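CYCLIN domain-containing protein (Chaetomium thermophilum, PDB 6Z3U) probably acts as the cyclin H-like subunit of the CDK-activating kinase complex, regulating the activity of its cyclin-dependent serine/threonine kinase partner. Local coordinates at residues A[96-101]-A[224-229]; A[219-224]-A[241-246]; A[232-237]-A[326-331]. All coordinates share one frame; numbering follows the deposited sequence.

Interaction 1: residues A[96-101]-A[224-229]; sequences ELLRAG and SPLITD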
loop_
_atom_site.group_PDB
_atom_site.type_symbol
_atom_site.label_atom_id
_atom_site.label_comp_id
_atom_site.label_asym_id
_atom_site.label_seq_id
_atom_site.Cartn_x
_atom_site.Cartn_y
_atom_site.Cartn_z
ATOM N N GLU A 96 21.730 -10.187 7.893
ATOM C CA GLU A 96 21.606 -11.450 7.174
ATOM C C GLU A 96 20.376 -11.441 6.277
ATOM O O GLU A 96 20.404 -11.980 5.164
ATOM C CB GLU A 96 21.544 -12.614 8.164
ATOM C CG GLU A 96 21.581 -13.991 7.513
ATOM C CD GLU A 96 21.729 -15.112 8.525
ATOM O OE1 GLU A 96 20.737 -15.434 9.212
ATOM O OE2 GLU A 96 22.841 -15.669 8.638
ATOM N N LEU A 97 19.285 -10.835 6.750
ATOM C CA LEU A 97 18.089 -10.700 5.925
ATOM C C LEU A 97 18.400 -9.934 4.646
ATOM O O LEU A 97 18.018 -10.356 3.548
ATOM C CB LEU A 97 16.990 -10.003 6.729
ATOM C CG LEU A 97 15.633 -9.798 6.059
ATOM C CD1 LEU A 97 14.524 -9.837 7.097
ATOM C CD2 LEU A 97 15.590 -8.481 5.301
ATOM N N LEU A 98 19.102 -8.804 4.769
ATOM C CA LEU A 98 19.464 -8.021 3.592
ATOM C C LEU A 98 20.363 -8.820 2.658
ATOM O O LEU A 98 20.154 -8.839 1.439
ATOM C CB LEU A 98 20.149 -6.722 4.020
ATOM C CG LEU A 98 19.294 -5.705 4.776
ATOM C CD1 LEU A 98 20.135 -4.514 5.207
ATOM C CD2 LEU A 98 18.129 -5.247 3.922
ATOM N N ARG A 99 21.375 -9.492 3.214
ATOM C CA ARG A 99 22.228 -10.341 2.388
ATOM C C ARG A 99 21.394 -11.369 1.634
ATOM O O ARG A 99 21.597 -11.590 0.434
ATOM C CB ARG A 99 23.286 -11.034 3.249
ATOM C CG ARG A 99 24.378 -10.110 3.779
ATOM C CD ARG A 99 25.592 -10.896 4.295
ATOM N NE ARG A 99 25.248 -11.816 5.379
ATOM C CZ ARG A 99 25.259 -11.501 6.674
ATOM N NH1 ARG A 99 25.594 -10.280 7.069
ATOM N NH2 ARG A 99 24.927 -12.413 7.582
ATOM N N ALA A 100 20.437 -11.998 2.322
ATOM C CA ALA A 100 19.575 -12.975 1.666
ATOM C C ALA A 100 18.785 -12.329 0.534
ATOM O O ALA A 100 18.604 -12.931 -0.532
ATOM C CB ALA A 100 18.631 -13.607 2.688
ATOM N N GLY A 101 18.296 -11.108 0.753
ATOM C CA GLY A 101 17.606 -10.397 -0.309
ATOM C C GLY A 101 18.507 -10.099 -1.493
ATOM O O GLY A 101 18.087 -10.211 -2.647
ATOM N N SER A 224 22.472 1.609 5.759
ATOM C CA SER A 224 22.614 2.336 7.019
ATOM C C SER A 224 21.300 2.507 7.771
ATOM O O SER A 224 21.257 2.182 8.972
ATOM C CB SER A 224 23.270 3.694 6.752
ATOM O OG SER A 224 24.681 3.584 6.727
ATOM N N PRO A 225 20.214 2.996 7.166
ATOM C CA PRO A 225 18.989 3.230 7.945
ATOM C C PRO A 225 18.157 1.980 8.178
ATOM O O PRO A 225 17.200 2.031 8.965
ATOM C CB PRO A 225 18.232 4.249 7.087
ATOM C CG PRO A 225 18.603 3.873 5.687
ATOM C CD PRO A 225 20.030 3.353 5.745
ATOM N N LEU A 226 18.490 0.866 7.527
ATOM C CA LEU A 226 17.793 -0.394 7.742
ATOM C C LEU A 226 18.383 -1.188 8.898
ATOM O O LEU A 226 17.667 -1.969 9.536
ATOM C CB LEU A 226 17.843 -1.240 6.468
ATOM C CG LEU A 226 17.339 -0.550 5.200
ATOM C CD1 LEU A 226 17.489 -1.475 4.002
ATOM C CD2 LEU A 226 15.899 -0.097 5.355
ATOM N N ILE A 227 19.674 -1.000 9.180
ATOM C CA ILE A 227 20.325 -1.697 10.283
ATOM C C ILE A 227 20.252 -0.905 11.583
ATOM O O ILE A 227 20.421 -1.488 12.664
ATOM C CB ILE A 227 21.792 -1.997 9.932
ATOM C CG1 ILE A 227 21.877 -2.838 8.654
ATOM C CG2 ILE A 227 22.485 -2.725 11.068
ATOM C CD1 ILE A 227 21.132 -4.165 8.724
ATOM N N THR A 228 20.005 0.398 11.511
ATOM C CA THR A 228 19.877 1.263 12.673
ATOM C C THR A 228 18.408 1.637 12.863
ATOM O O THR A 228 17.536 1.245 12.083
ATOM C CB THR A 228 20.753 2.507 12.513
ATOM O OG1 THR A 228 20.916 3.147 13.785
ATOM C CG2 THR A 228 20.122 3.486 11.530
ATOM N N ASP A 229 18.136 2.413 13.916
ATOM C CA ASP A 229 16.781 2.842 14.242
ATOM C C ASP A 229 16.368 4.116 13.510
ATOM O O ASP A 229 15.567 4.898 14.040
ATOM C CB ASP A 229 16.647 3.038 15.754
ATOM C CG ASP A 229 16.853 1.752 16.526
ATOM O OD1 ASP A 229 16.711 0.665 15.926
ATOM O OD2 ASP A 229 17.152 1.829 17.736
#
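Leu98, Leu226 and Ile227 share one first torsion, each with its gamma branch beside the backbone N and anti to the carbonyl carbon (chi1 -66° in Leu98), and they meet through their methyls. In Leu98 this torsion carries the fork out from helix 83-103 toward the short helix 224-227, with CD1 continuing the chain and CD2 branching to the side. CD2 of Leu98 lies 3.8 Å from CD1 of Leu226, while CD1 of Leu98 sits 3.7 Å from CD1 of Ile227 and also brushes CB of Leu226 at 4.2 Å. The forked end of one leucine thus serves two consecutive residues of the other helix, CD2 meeting Leu226 and CD1 mainly Ile227.

The isoleucine needs its second torsion to take part. Its CA–CB bond does not aim at helix 83-103, but a chi2 of -58° turns CD1 inward, and this terminal methyl is the atom that makes the contact. Leu226, by contrast, has its CA–CB bond directed at helix 83-103. The side chains pass one another at a slant, and the nearest CA atoms, those of Leu98 and Leu226, remain 8.8 Å apart, so methyl groups rather than backbones do the bridging.

The surroundings are mostly helical. Leu226 also leans on Ala112 of helix 108-124, and Ile227 on Thr91, Thr94 and Ala95, an earlier part of the same helix that carries Leu98. The contact thus joins the N-terminal cyclin-like region to the C-terminal cyclin domain. All three residues are buried, and what links them is purely aliphatic: the attraction is one of dispersion and water exclusion, with no polar group across the contact to fix a direction, and the shape of the methyls, with their neighbours, sets the fit.

Interaction 2: residues A[219-224]-A[241-246]; sequences EILRFS and LAALSL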
loop_
_atom_site.group_PDB
_atom_site.type_symbol
_atom_site.label_atom_id
_atom_site.label_comp_id
_atom_site.label_asym_id
_atom_site.label_seq_id
_atom_site.Cartn_x
_atom_site.Cartn_y
_atom_site.Cartn_z
ATOM N N GLU A 219 23.632 3.700 -1.908
ATOM C CA GLU A 219 24.224 2.603 -1.149
ATOM C C GLU A 219 24.066 2.820 0.352
ATOM O O GLU A 219 23.854 1.864 1.106
ATOM C CB GLU A 219 25.702 2.444 -1.509
ATOM C CG GLU A 219 25.965 1.687 -2.808
ATOM C CD GLU A 219 25.361 0.288 -2.816
ATOM O OE1 GLU A 219 25.005 -0.220 -1.730
ATOM O OE2 GLU A 219 25.242 -0.301 -3.912
ATOM N N ILE A 220 24.180 4.070 0.806
ATOM C CA ILE A 220 23.957 4.369 2.218
ATOM C C ILE A 220 22.524 4.031 2.607
ATOM O O ILE A 220 22.274 3.361 3.615
ATOM C CB ILE A 220 24.291 5.843 2.513
ATOM C CG1 ILE A 220 25.766 6.117 2.205
ATOM C CG2 ILE A 220 23.956 6.178 3.964
ATOM C CD1 ILE A 220 26.206 7.546 2.459
ATOM N N LEU A 221 21.559 4.493 1.809
ATOM C CA LEU A 221 20.159 4.224 2.115
ATOM C C LEU A 221 19.866 2.731 2.099
ATOM O O LEU A 221 18.997 2.259 2.841
ATOM C CB LEU A 221 19.257 4.952 1.117
ATOM C CG LEU A 221 19.200 6.479 1.220
ATOM C CD1 LEU A 221 18.276 7.044 0.149
ATOM C CD2 LEU A 221 18.750 6.931 2.602
ATOM N N ARG A 222 20.584 1.975 1.266
ATOM C CA ARG A 222 20.364 0.541 1.142
ATOM C C ARG A 222 20.816 -0.249 2.363
ATOM O O ARG A 222 20.499 -1.441 2.449
ATOM C CB ARG A 222 21.098 0.015 -0.096
ATOM C CG ARG A 222 20.360 0.256 -1.404
ATOM C CD ARG A 222 21.319 0.335 -2.583
ATOM N NE ARG A 222 20.612 0.297 -3.860
ATOM C CZ ARG A 222 21.102 -0.229 -4.979
ATOM N NH1 ARG A 222 20.374 -0.217 -6.086
ATOM N NH2 ARG A 222 22.317 -0.765 -4.995
ATOM N N PHE A 223 21.545 0.362 3.297
ATOM C CA PHE A 223 22.070 -0.395 4.427
ATOM C C PHE A 223 21.961 0.378 5.738
ATOM O O PHE A 223 21.423 -0.137 6.723
ATOM C CB PHE A 223 23.533 -0.770 4.171
ATOM C CG PHE A 223 24.102 -1.717 5.186
ATOM C CD1 PHE A 223 23.952 -3.084 5.019
ATOM C CD2 PHE A 223 24.777 -1.253 6.303
ATOM C CE1 PHE A 223 24.465 -3.971 5.942
ATOM C CE2 PHE A 223 25.295 -2.139 7.231
ATOM C CZ PHE A 223 25.139 -3.499 7.048
ATOM N N SER A 224 22.472 1.609 5.759
ATOM C CA SER A 224 22.614 2.336 7.019
ATOM C C SER A 224 21.300 2.507 7.771
ATOM O O SER A 224 21.257 2.182 8.972
ATOM C CB SER A 224 23.270 3.694 6.752
ATOM O OG SER A 224 24.681 3.584 6.727
ATOM N N LEU A 241 17.774 13.059 3.102
ATOM C CA LEU A 241 18.720 14.169 3.139
ATOM C C LEU A 241 19.969 13.811 3.936
ATOM O O LEU A 241 21.070 14.267 3.605
ATOM C CB LEU A 241 18.049 15.411 3.730
ATOM C CG LEU A 241 16.964 16.072 2.874
ATOM C CD1 LEU A 241 16.147 17.047 3.705
ATOM C CD2 LEU A 241 17.576 16.779 1.675
ATOM N N ALA A 242 19.823 12.986 4.976
ATOM C CA ALA A 242 20.979 12.608 5.783
ATOM C C ALA A 242 21.947 11.740 4.990
ATOM O O ALA A 242 23.164 11.956 5.037
ATOM C CB ALA A 242 20.518 11.883 7.046
ATOM N N ALA A 243 21.430 10.760 4.246
ATOM C CA ALA A 243 22.300 9.931 3.419
ATOM C C ALA A 243 22.989 10.763 2.347
ATOM O O ALA A 243 24.164 10.537 2.033
ATOM C CB ALA A 243 21.498 8.796 2.785
ATOM N N LEU A 244 22.274 11.735 1.772
ATOM C CA LEU A 244 22.897 12.636 0.808
ATOM C C LEU A 244 23.907 13.551 1.490
ATOM O O LEU A 244 24.964 13.851 0.922
ATOM C CB LEU A 244 21.825 13.453 0.086
ATOM C CG LEU A 244 22.316 14.551 -0.862
ATOM C CD1 LEU A 244 23.191 13.977 -1.968
ATOM C CD2 LEU A 244 21.134 15.302 -1.457
ATOM N N SER A 245 23.598 14.005 2.708
ATOM C CA SER A 245 24.539 14.843 3.443
ATOM C C SER A 245 25.844 14.108 3.710
ATOM O O SER A 245 26.915 14.724 3.718
ATOM C CB SER A 245 23.913 15.304 4.759
ATOM O OG SER A 245 24.722 16.283 5.390
ATOM N N LEU A 246 25.773 12.795 3.940
ATOM C CA LEU A 246 26.986 12.009 4.123
ATOM C C LEU A 246 27.741 11.840 2.812
ATOM O O LEU A 246 28.977 11.809 2.808
ATOM C CB LEU A 246 26.634 10.644 4.713
ATOM C CG LEU A 246 26.128 10.658 6.156
ATOM C CD1 LEU A 246 25.325 9.405 6.456
ATOM C CD2 LEU A 246 27.291 10.786 7.124
#
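Ile220 and Leu221, neighbours near the end of helix 207-221, hold Ala243 of helix 236-247 between them. Ile220 uses both of its branches. CG1 stands beside the backbone N (chi1 -61°) and the chain beyond it is fully extended (chi2 180°), which sends CD1 past the alanine to lie 3.6 Å from Ala243 O and 3.9 Å from Leu246 CB. The other branch, CG2, is anti to the backbone N and rests against the alanine methyl, 3.8 Å from Ala243 CB. Leu221 comes at the same methyl by another route: its CA–CB bond is not aimed at helix 236-247, yet with chi1 at -70° the fork swings round, so that CG and CD2 both bear on Ala243 CB.

The alanine side chain is a single methyl, and the helices come close there: the CA atoms of Ile220 and Ala243 are 5.9 Å apart. Leu246, one turn further on, presents its CB to Ile220 while its far end packs on Arg326 and Leu329 of helix 313-330. Leu221 also touches Phe189 and Leu192 of helix 189-200. Cutting Ile220 back to an alanine removes CG2 from Ala243 CB and CD1 from Ala243 O, and is likely to leave Leu246 CB without this partner and a gap beside it.

Just beyond the contact the chain turns. Ile220 O accepts from two backbone donors, Phe223 N at 3.1 Å and Ser224 N at 2.8 Å, and Phe223 is the N-cap of helix 224-227. On the far flank, Arg222 NH2 and Glu219 OE2 form a salt bridge with a weak hydrogen bond; Arg222 NE has a second salt bridge, to Asp108, and Glu219 another, to Arg337. Close helix-to-helix packing through a small residue, within one all-helical bundle, fits the C-terminal cyclin domain of the cyclin fold.

Interaction 3: residues A[232-237]-A[326-331]; sequences FHFTPS and RDMLSK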
loop_
_atom_site.group_PDB
_atom_site.type_symbol
_atom_site.label_atom_id
_atom_site.label_comp_id
_atom_site.label_asym_id
_atom_site.label_seq_id
_atom_site.Cartn_x
_atom_site.Cartn_y
_atom_site.Cartn_z
ATOM N N PHE A 232 12.536 4.849 12.902
ATOM C CA PHE A 232 11.687 5.104 14.058
ATOM C C PHE A 232 11.737 6.553 14.528
ATOM O O PHE A 232 10.792 7.009 15.182
ATOM C CB PHE A 232 12.087 4.196 15.228
ATOM C CG PHE A 232 11.983 2.728 14.925
ATOM C CD1 PHE A 232 10.771 2.162 14.567
ATOM C CD2 PHE A 232 13.096 1.911 15.022
ATOM C CE1 PHE A 232 10.677 0.811 14.294
ATOM C CE2 PHE A 232 13.006 0.563 14.752
ATOM C CZ PHE A 232 11.795 0.012 14.389
ATOM N N HIS A 233 12.805 7.284 14.208
ATOM C CA HIS A 233 12.990 8.636 14.709
ATOM C C HIS A 233 13.018 9.703 13.626
ATOM O O HIS A 233 13.008 10.892 13.961
ATOM C CB HIS A 233 14.294 8.723 15.517
ATOM C CG HIS A 233 14.477 7.595 16.483
ATOM N ND1 HIS A 233 13.572 7.319 17.484
ATOM C CD2 HIS A 233 15.459 6.670 16.598
ATOM C CE1 HIS A 233 13.988 6.274 18.175
ATOM N NE2 HIS A 233 15.132 5.862 17.658
ATOM N N PHE A 234 13.046 9.324 12.350
ATOM C CA PHE A 234 13.188 10.290 11.271
ATOM C C PHE A 234 12.282 9.910 10.111
ATOM O O PHE A 234 11.916 8.744 9.936
ATOM C CB PHE A 234 14.643 10.384 10.799
ATOM C CG PHE A 234 15.613 10.692 11.901
ATOM C CD1 PHE A 234 15.750 11.984 12.381
ATOM C CD2 PHE A 234 16.387 9.689 12.460
ATOM C CE1 PHE A 234 16.641 12.270 13.396
ATOM C CE2 PHE A 234 17.280 9.970 13.476
ATOM C CZ PHE A 234 17.408 11.262 13.944
ATOM N N THR A 235 11.922 10.903 9.339
ATOM C CA THR A 235 11.055 10.813 8.176
ATOM C C THR A 235 11.869 10.438 6.941
ATOM O O THR A 235 13.054 10.770 6.851
ATOM C CB THR A 235 10.357 12.152 7.954
ATOM O OG1 THR A 235 9.580 12.476 9.115
ATOM C CG2 THR A 235 9.443 12.118 6.748
ATOM N N PRO A 236 11.273 9.730 5.973
ATOM C CA PRO A 236 12.024 9.407 4.747
ATOM C C PRO A 236 12.726 10.602 4.126
ATOM O O PRO A 236 13.855 10.462 3.639
ATOM C CB PRO A 236 10.941 8.832 3.828
ATOM C CG PRO A 236 10.001 8.163 4.773
ATOM C CD PRO A 236 9.973 9.032 6.012
ATOM N N SER A 237 12.095 11.778 4.127
ATOM C CA SER A 237 12.785 12.970 3.646
ATOM C C SER A 237 13.984 13.286 4.528
ATOM O O SER A 237 15.067 13.610 4.029
ATOM C CB SER A 237 11.828 14.161 3.608
ATOM O OG SER A 237 11.373 14.494 4.909
ATOM N N ARG A 326 22.146 12.254 10.613
ATOM C CA ARG A 326 23.435 12.036 9.969
ATOM C C ARG A 326 24.387 11.284 10.890
ATOM O O ARG A 326 25.159 10.430 10.436
ATOM C CB ARG A 326 24.038 13.378 9.554
ATOM C CG ARG A 326 25.104 13.283 8.480
ATOM C CD ARG A 326 25.723 14.647 8.204
ATOM N NE ARG A 326 26.682 14.619 7.102
ATOM C CZ ARG A 326 27.976 14.334 7.231
ATOM N NH1 ARG A 326 28.487 14.039 8.420
ATOM N NH2 ARG A 326 28.762 14.341 6.163
ATOM N N ASP A 327 24.343 11.584 12.190
ATOM C CA ASP A 327 25.228 10.915 13.138
ATOM C C ASP A 327 24.775 9.485 13.410
ATOM O O ASP A 327 25.607 8.583 13.564
ATOM C CB ASP A 327 25.294 11.717 14.438
ATOM C CG ASP A 327 25.960 13.071 14.256
ATOM O OD1 ASP A 327 26.901 13.171 13.441
ATOM O OD2 ASP A 327 25.537 14.039 14.924
ATOM N N MET A 328 23.461 9.257 13.476
ATOM C CA MET A 328 22.961 7.903 13.690
ATOM C C MET A 328 23.349 6.984 12.538
ATOM O O MET A 328 23.735 5.830 12.757
ATOM C CB MET A 328 21.442 7.926 13.869
ATOM C CG MET A 328 20.837 6.554 14.122
ATOM S SD MET A 328 19.128 6.615 14.701
ATOM C CE MET A 328 19.266 5.691 16.231
ATOM N N LEU A 329 23.252 7.479 11.301
ATOM C CA LEU A 329 23.578 6.654 10.142
ATOM C C LEU A 329 25.069 6.346 10.070
ATOM O O LEU A 329 25.463 5.245 9.670
ATOM C CB LEU A 329 23.123 7.354 8.861
ATOM C CG LEU A 329 21.739 6.984 8.328
ATOM C CD1 LEU A 329 20.671 7.152 9.397
ATOM C CD2 LEU A 329 21.411 7.819 7.099
ATOM N N SER A 330 25.914 7.308 10.446
ATOM C CA SER A 330 27.353 7.134 10.291
ATOM C C SER A 330 27.889 5.928 11.056
ATOM O O SER A 330 28.938 5.392 10.684
ATOM C CB SER A 330 28.078 8.398 10.754
ATOM O OG SER A 330 27.979 8.552 12.160
ATOM N N LYS A 331 27.200 5.492 12.112
ATOM C CA LYS A 331 27.690 4.388 12.930
ATOM C C LYS A 331 27.538 3.028 12.261
ATOM O O LYS A 331 28.085 2.045 12.775
ATOM C CB LYS A 331 26.958 4.382 14.274
ATOM C CG LYS A 331 27.330 5.546 15.182
ATOM C CD LYS A 331 26.445 5.607 16.420
ATOM C CE LYS A 331 25.008 5.932 16.046
ATOM N NZ LYS A 331 24.156 6.238 17.226
#
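Met328 reaches from helix 313-330 to the edges of two consecutive rings, His233 and Phe234. The sulfur–aromatic contacts come first. SD of Met328 lies 4.0 Å from CE2 of Phe234, close to the plane of that ring and 89° off its normal, a Met-aromatic contact made at the edge rather than over the face. The same sulfur is also beside the His233 ring, again at its edge.

The terminal methyl makes the carbon contact: Met328 CE is 3.9 Å from His233 CD2, near the imidazole plane. Met328 gets there with CG anti to its backbone N (chi1 -179°) and a bend at the last torsion that carries CE toward the histidine. One face of the imidazole is covered by Phe232 CB, and one face of the Phe234 ring by His233 CB.

Polar bonds lie to either end. His233 ND1 is hydrogen-bonded to Phe23 O, which helps hold the imidazole in its rotation; Ser330 OG donates to Asp327 O at 2.8 Å, a bond local to its own helix. The arrangement joins the turn between helices 230-233 and 236-247 to helix 313-330, inside the all-helical C-terminal cyclin domain.

From the N terminus, helix 83-103 comes first, and interaction 1 closes a long loop from it to helix 224-227. Before that loop ends, interaction 2 has opened at 219-224, so the two cross and share Ser224; it closes on helix 236-247. Interaction 3 opens at 232-237, after interaction 1 has closed and within the span of interaction 2, and ends much later on helix 313-330: it is in series with the first and crosses the second. The sites also touch directly. Leu98 CD1 reaches Phe223, Thr228 and Asp229 pack on Met328, and Ser245 OG probably bonds Arg326 NE. Together they tie the N-terminal cyclin-like region to the helices of the C-terminal domain.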